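Local atomic coordinates of protein translation factor SUI1 homolog (Pyrococcus horikoshii, PDB entry 5ZCY), a protein that probably acts as a translation initiation factor of the SUI1 (aIF1/eIF1) family in archaea, with a likely role in binding mRNA. Residues 41-45 and 46-50; 51-54 and 55-59. All coordinates share one frame; numbering follows the deposited sequence.

Interaction 1 of 2, residues 41-45 and 46-50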
ATOM      1  N   GLU A  41      -3.778  -3.491  -0.865  1.00 10.63           N
ATOM      2  CA  GLU A  41      -4.522  -4.712  -0.461  1.00 12.89           C
ATOM      3  C   GLU A  41      -3.718  -5.895  -0.833  1.00 13.55           C
ATOM      4  O   GLU A  41      -2.907  -5.921  -1.731  1.00 17.71           O
ATOM      5  CB  GLU A  41      -5.882  -4.745  -1.240  1.00 17.12           C
ATOM      6  CG  GLU A  41      -7.035  -5.612  -0.889  1.00 28.29           C
ATOM      7  CD  GLU A  41      -8.142  -5.144  -1.879  1.00 26.37           C
ATOM      8  OE1 GLU A  41      -8.931  -4.340  -1.497  1.00 33.74           O
ATOM      9  OE2 GLU A  41      -8.063  -5.486  -3.108  1.00 40.41           O
ATOM     10  N   GLY A  42      -3.728  -6.930  -0.006  1.00 13.29           N
ATOM     11  CA  GLY A  42      -3.021  -8.168  -0.315  1.00 12.28           C
ATOM     12  C   GLY A  42      -1.814  -8.520   0.501  1.00 14.36           C
ATOM     13  O   GLY A  42      -1.246  -9.646   0.413  1.00 16.90           O
ATOM     14  N   ILE A  43      -1.357  -7.596   1.326  1.00 12.42           N
ATOM     15  CA  ILE A  43      -0.325  -7.928   2.294  1.00 13.28           C
ATOM     16  C   ILE A  43      -0.976  -8.811   3.363  1.00 14.54           C
ATOM     17  O   ILE A  43      -2.032  -8.473   3.874  1.00 16.46           O
ATOM     18  CB  ILE A  43       0.276  -6.698   2.900  1.00 13.46           C
ATOM     19  CG1 ILE A  43       1.068  -5.920   1.870  1.00 15.76           C
ATOM     20  CG2 ILE A  43       1.243  -7.066   4.056  1.00 15.02           C
ATOM     21  CD1 ILE A  43       1.495  -4.523   2.298  1.00 17.32           C
ATOM     22  N   ASP A  44      -0.341  -9.927   3.709  1.00 17.50           N
ATOM     23  CA  ASP A  44      -0.934 -10.934   4.596  1.00 18.49           C
ATOM     24  C   ASP A  44      -1.024 -10.315   6.023  1.00 17.65           C
ATOM     25  O   ASP A  44       0.003 -10.080   6.710  1.00 17.39           O
ATOM     26  CB  ASP A  44      -0.002 -12.126   4.575  1.00 18.83           C
ATOM     27  CG  ASP A  44      -0.495 -13.292   5.395  1.00 26.52           C
ATOM     28  OD1 ASP A  44      -1.257 -13.100   6.340  1.00 25.80           O
ATOM     29  OD2 ASP A  44      -0.136 -14.439   4.977  1.00 29.25           O
ATOM     30  N   GLU A  45      -2.238 -10.028   6.410  1.00 16.45           N
ATOM     31  CA  GLU A  45      -2.537  -9.337   7.632  1.00 19.87           C
ATOM     32  C   GLU A  45      -2.299 -10.267   8.846  1.00 19.54           C
ATOM     33  O   GLU A  45      -2.128  -9.789   9.946  1.00 20.37           O
ATOM     34  CB  GLU A  45      -3.917  -8.715   7.574  1.00 27.13           C
ATOM     35  CG  GLU A  45      -5.019  -9.716   7.556  1.00 30.61           C
ATOM     36  CD  GLU A  45      -6.378  -9.085   7.623  1.00 42.12           C
ATOM     37  OE1 GLU A  45      -7.182  -9.498   6.790  1.00 47.00           O
ATOM     38  OE2 GLU A  45      -6.635  -8.208   8.490  1.00 50.21           O
ATOM     39  N   LYS A  46      -2.278 -11.572   8.612  1.00 18.56           N
ATOM     40  CA  LYS A  46      -1.986 -12.528   9.699  1.00 23.06           C
ATOM     41  C   LYS A  46      -0.500 -12.518  10.032  1.00 21.67           C
ATOM     42  O   LYS A  46      -0.143 -12.552  11.196  1.00 25.21           O
ATOM     43  CB  LYS A  46      -2.424 -13.982   9.314  1.00 28.04           C
ATOM     44  CG  LYS A  46      -2.068 -15.117  10.260  1.00 37.53           C
ATOM     45  CD  LYS A  46      -2.825 -16.443   9.985  1.00 45.18           C
ATOM     46  CE  LYS A  46      -2.450 -17.146   8.680  1.00 47.17           C
ATOM     47  NZ  LYS A  46      -3.348 -18.278   8.279  1.00 51.00           N
ATOM     48  N   GLU A  47       0.370 -12.505   9.042  1.00 15.71           N
ATOM     49  CA  GLU A  47       1.743 -12.596   9.210  1.00 14.89           C
ATOM     50  C   GLU A  47       2.371 -11.220   9.584  1.00 14.29           C
ATOM     51  O   GLU A  47       3.290 -11.166  10.319  1.00 15.06           O
ATOM     52  CB  GLU A  47       2.440 -13.091   7.920  1.00 20.13           C
ATOM     53  CG  GLU A  47       2.139 -14.442   7.329  1.00 28.34           C
ATOM     54  CD  GLU A  47       3.221 -14.810   6.286  1.00 31.54           C
ATOM     55  OE1 GLU A  47       2.871 -15.393   5.243  1.00 49.45           O
ATOM     56  OE2 GLU A  47       4.403 -14.505   6.543  1.00 35.36           O
ATOM     57  N   PHE A  48       1.871 -10.140   8.931  1.00 13.18           N
ATOM     58  CA  PHE A  48       2.499  -8.810   9.096  1.00 12.83           C
ATOM     59  C   PHE A  48       1.561  -7.846   9.726  1.00 11.95           C
ATOM     60  O   PHE A  48       0.392  -8.002   9.706  1.00 13.03           O
ATOM     61  CB  PHE A  48       2.937  -8.279   7.699  1.00 12.14           C
ATOM     62  CG  PHE A  48       3.755  -9.324   6.889  1.00 14.27           C
ATOM     63  CD1 PHE A  48       4.913  -9.791   7.399  1.00 15.50           C
ATOM     64  CD2 PHE A  48       3.349  -9.748   5.717  1.00 15.06           C
ATOM     65  CE1 PHE A  48       5.646 -10.763   6.735  1.00 16.24           C
ATOM     66  CE2 PHE A  48       4.117 -10.719   5.007  1.00 16.38           C
ATOM     67  CZ  PHE A  48       5.219 -11.160   5.539  1.00 15.19           C
ATOM     68  N   ASP A  49       2.159  -6.879  10.409  1.00 11.46           N
ATOM     69  CA  ASP A  49       1.390  -5.853  11.167  1.00 10.61           C
ATOM     70  C   ASP A  49       1.105  -4.696  10.200  1.00  9.97           C
ATOM     71  O   ASP A  49       2.024  -3.815   9.952  1.00 10.60           O
ATOM     72  CB  ASP A  49       2.239  -5.357  12.323  1.00 12.11           C
ATOM     73  CG  ASP A  49       1.590  -4.335  13.138  1.00 12.82           C
ATOM     74  OD1 ASP A  49       0.500  -3.835  12.811  1.00 13.26           O
ATOM     75  OD2 ASP A  49       2.171  -3.992  14.179  1.00 14.20           O
ATOM     76  N   LEU A  50      -0.113  -4.660   9.646  1.00 10.13           N
ATOM     77  CA  LEU A  50      -0.402  -3.604   8.707  1.00 11.66           C
ATOM     78  C   LEU A  50      -0.367  -2.229   9.327  1.00 11.07           C
ATOM     79  O   LEU A  50      -0.116  -1.265   8.592  1.00 11.41           O
ATOM     80  CB  LEU A  50      -1.761  -3.773   8.061  1.00 12.74           C
ATOM     81  CG  LEU A  50      -1.956  -5.066   7.324  1.00 14.12           C
ATOM     82  CD1 LEU A  50      -3.295  -4.994   6.597  1.00 15.55           C
ATOM     83  CD2 LEU A  50      -0.812  -5.409   6.402  1.00 17.74           C
TER
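Lys46 gives its backbone N to Asp44 OD1 at 2.9 Å, nearly in line with the C-O bond, though the N-H itself is bent away (131°). The Asp44 side chain swings away from its own backbone N (chi1 -177°), which sets the carboxylate over the turn that follows. Glu47 N is a second donor to Asp44 OD1 at 3.2 Å, from well above the carboxylate plane. The Glu47 side chain crosses Asp44 at about a right angle. Glu47 OE1 is 3.2 Å from Asp44 OD2, a like-charge approach that would probably disfavour having both groups ionised. Phe48 N then closes an alpha-turn on Asp44 O, at 2.9 Å and a fairly straight 157°. Together these bonds make an Asx motif in the loop between strand 36-41 and helix 50-61. An alanine in place of Asp44 is likely to leave the N-H groups of Lys46 and Glu47 without their shared acceptor and the turn less firmly held. Phe48 CD2 packs on Ile43 CG2 at 3.8 Å. Asp49 caps the helix through a weak bond to Glu52 N. Leu50 CD2 then slides past Ile43, 3.5 Å from its CG2, while Leu50 CD1 lies 3.9 Å from Glu45 CB.

Interaction 2 of 2, residues 51-54 and 55-59; sequences EEIA and KKLKA. With NO3 (nitrate ion), chain B.
Glu52 and Lys56 start from different first torsions. In Glu52, CG points away from the backbone N (chi1 178°). In Lys56, CG lies opposite the carbonyl carbon (chi1 -70°). Both chains then run extended, side by side, pointing the same way along one helix face. Their charges are near but not paired: Glu52 OE2 is 4.1 Å from Lys56 NZ, beyond a salt bridge. A nitrate ion, probably from the crystallisation liquor, takes up the ammonium instead. Lys56 NZ donates to nitrate O1 at 3.0 Å and, weakly, to nitrate O3. Ile53 CG1 borders the ion, 3.4 Å from nitrate O2. Glu52 CG and the Glu52 carboxylate lie close to nitrate O3, a like-charge approach that Lys56 probably offsets. A bend at the third torsion of Lys55 (chi3 69°) turns its NZ back toward Glu52, and one water bridges the two, donating to Glu52 OE2 and accepting from Lys55 NZ at 3.3 Å.

The backbone is regular alpha helix. Bonds from residue i+4 to residue i run from Lys55 N to Glu51 O through to Lys58 N on Ala54 O, the last at 2.9 Å. On the inner face, Ile53 and Leu57 lie side by side, with Ile53 CG2 4.0 Å from Leu57 CD1. Helix 50-61 rests on the sheet here. Ile53 and Ala54 both touch Ile72 of strand 71-75, and Ile53 also meets Leu89 and Phe91 in the loop after helix 82-88. The Lys58 side chain touches Leu74 of the same strand, and its NZ bonds to Gly65 O at the start of strand 65-68.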
ATOM      1  N   GLU A  51      -0.676  -2.091  10.634  1.00 11.89           N
ATOM      2  CA  GLU A  51      -0.573  -0.774  11.297  1.00 12.84           C
ATOM      3  C   GLU A  51       0.815  -0.250  11.241  1.00 12.17           C
ATOM      4  O   GLU A  51       1.083   0.925  11.006  1.00 12.36           O
ATOM      5  CB  GLU A  51      -1.040  -0.841  12.770  1.00 14.07           C
ATOM      6  CG  GLU A  51      -2.503  -1.104  12.976  1.00 17.56           C
ATOM      7  CD  GLU A  51      -2.936  -1.229  14.478  1.00 20.15           C
ATOM      8  OE1 GLU A  51      -2.165  -1.686  15.313  1.00 24.81           O
ATOM      9  OE2 GLU A  51      -4.054  -0.841  14.816  1.00 28.41           O
ATOM     10  N   GLU A  52       1.778  -1.149  11.479  1.00 12.22           N
ATOM     11  CA  GLU A  52       3.131  -0.752  11.449  1.00 10.99           C
ATOM     12  C   GLU A  52       3.659  -0.317  10.076  1.00 10.38           C
ATOM     13  O   GLU A  52       4.396   0.639   9.932  1.00 11.99           O
ATOM     14  CB  GLU A  52       4.008  -1.924  12.090  1.00 13.50           C
ATOM     15  CG  GLU A  52       5.407  -1.733  12.110  1.00 15.70           C
ATOM     16  CD  GLU A  52       6.276  -2.918  12.686  1.00 14.86           C
ATOM     17  OE1 GLU A  52       5.900  -4.160  12.651  1.00 16.35           O
ATOM     18  OE2 GLU A  52       7.393  -2.442  12.915  1.00 18.38           O
ATOM     19  N   ILE A  53       3.263  -1.132   9.119  1.00  9.63           N
ATOM     20  CA  ILE A  53       3.615  -0.807   7.709  1.00 10.12           C
ATOM     21  C   ILE A  53       2.959   0.495   7.310  1.00  9.64           C
ATOM     22  O   ILE A  53       3.677   1.321   6.708  1.00 10.40           O
ATOM     23  CB  ILE A  53       3.201  -1.971   6.750  1.00 10.22           C
ATOM     24  CG1 ILE A  53       4.021  -3.219   7.139  1.00 10.07           C
ATOM     25  CG2 ILE A  53       3.415  -1.558   5.296  1.00 10.07           C
ATOM     26  CD1 ILE A  53       3.572  -4.488   6.502  1.00 11.58           C
ATOM     27  N   ALA A  54       1.722   0.717   7.697  1.00 10.15           N
ATOM     28  CA  ALA A  54       1.088   2.012   7.422  1.00 10.64           C
ATOM     29  C   ALA A  54       1.836   3.145   8.039  1.00 12.33           C
ATOM     30  O   ALA A  54       2.039   4.168   7.363  1.00 11.52           O
ATOM     31  CB  ALA A  54      -0.341   2.008   7.807  1.00 10.62           C
ATOM     32  N   LYS A  55       2.239   2.981   9.293  1.00 12.42           N
ATOM     33  CA  LYS A  55       2.998   4.072   9.958  1.00 14.32           C
ATOM     34  C   LYS A  55       4.257   4.391   9.236  1.00 14.10           C
ATOM     35  O   LYS A  55       4.648   5.560   9.081  1.00 15.67           O
ATOM     36  CB  LYS A  55       3.151   3.645  11.437  1.00 16.01           C
ATOM     37  CG  LYS A  55       3.991   4.511  12.348  1.00 20.59           C
ATOM     38  CD  LYS A  55       4.339   3.789  13.691  1.00 23.53           C
ATOM     39  CE  LYS A  55       5.308   2.621  13.467  1.00 32.03           C
ATOM     40  NZ  LYS A  55       5.513   1.753  14.685  1.00 32.57           N
ATOM     41  N   LYS A  56       5.027   3.411   8.738  1.00 11.62           N
ATOM     42  CA  LYS A  56       6.248   3.586   8.065  1.00 12.87           C
ATOM     43  C   LYS A  56       5.996   4.347   6.739  1.00 14.35           C
ATOM     44  O   LYS A  56       6.748   5.210   6.355  1.00 14.79           O
ATOM     45  CB  LYS A  56       6.995   2.308   7.803  1.00 13.01           C
ATOM     46  CG  LYS A  56       7.545   1.694   9.102  1.00 14.59           C
ATOM     47  CD  LYS A  56       8.303   0.489   8.766  1.00 14.83           C
ATOM     48  CE  LYS A  56       8.805  -0.210  10.088  1.00 17.13           C
ATOM     49  NZ  LYS A  56       9.579  -1.361   9.585  1.00 17.89           N
ATOM     50  N   LEU A  57       4.979   3.916   6.005  1.00 12.35           N
ATOM     51  CA  LEU A  57       4.750   4.570   4.707  1.00 12.42           C
ATOM     52  C   LEU A  57       4.267   5.971   4.962  1.00 12.47           C
ATOM     53  O   LEU A  57       4.710   6.852   4.141  1.00 13.98           O
ATOM     54  CB  LEU A  57       3.644   3.743   4.011  1.00 11.13           C
ATOM     55  CG  LEU A  57       4.075   2.407   3.481  1.00 11.22           C
ATOM     56  CD1 LEU A  57       2.832   1.651   2.978  1.00 12.01           C
ATOM     57  CD2 LEU A  57       5.176   2.370   2.462  1.00 13.43           C
ATOM     58  N   LYS A  58       3.428   6.222   5.927  1.00 13.05           N
ATOM     59  CA  LYS A  58       2.900   7.591   6.347  1.00 12.62           C
ATOM     60  C   LYS A  58       4.097   8.495   6.657  1.00 19.43           C
ATOM     61  O   LYS A  58       4.106   9.675   6.270  1.00 18.79           O
ATOM     62  CB  LYS A  58       1.918   7.579   7.523  1.00 14.82           C
ATOM     63  CG  LYS A  58       0.528   7.015   7.142  1.00 17.20           C
ATOM     64  CD  LYS A  58      -0.315   6.602   8.331  1.00 17.18           C
ATOM     65  CE  LYS A  58      -0.705   7.793   9.213  1.00 21.79           C
ATOM     66  NZ  LYS A  58      -1.495   7.259  10.349  1.00 22.66           N
ATOM     67  N   ALA A  59       5.076   7.970   7.335  1.00 17.17           N
ATOM     68  CA  ALA A  59       6.243   8.781   7.701  1.00 18.68           C
ATOM     69  C   ALA A  59       7.078   9.068   6.507  1.00 19.31           C
ATOM     70  O   ALA A  59       7.503  10.250   6.344  1.00 22.45           O
ATOM     71  CB  ALA A  59       7.039   8.060   8.798  1.00 19.25           C
TER
HETATM   72  N   NO3 B 101       7.232  -3.753   8.559  1.00 17.99           N
HETATM   73  O1  NO3 B 101       8.001  -3.259   7.897  1.00 12.18           O
HETATM   74  O2  NO3 B 101       6.607  -5.009   8.413  1.00 21.89           O
HETATM   75  O3  NO3 B 101       6.731  -2.953   9.532  1.00 25.51           O
HETATM   76  O   HOH W   1       8.005  -0.082  13.629  1.00 37.39           O

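The two interactions follow in series along the chain, their centres about 13 Å apart. Interaction 1 shapes the loop that leaves strand 36-41 and ends on the first residue of helix 50-61. Interaction 2 covers the next two to three turns of that helix. They meet at Ile53, whose CD1 lies 4.0 Å from Phe48 CB and 4.2 Å from Ile43 CG2. Phe91 touches both Ile43 and Ile53, which ties the two regions to the loop after helix 82-88. The nitrate held by Lys56 also lies near Phe48. The loop and helix 50-61 form the beta-alpha-beta crossover from strand 36-41 to the parallel strand 65-68, with strand 71-75 between them in the sheet.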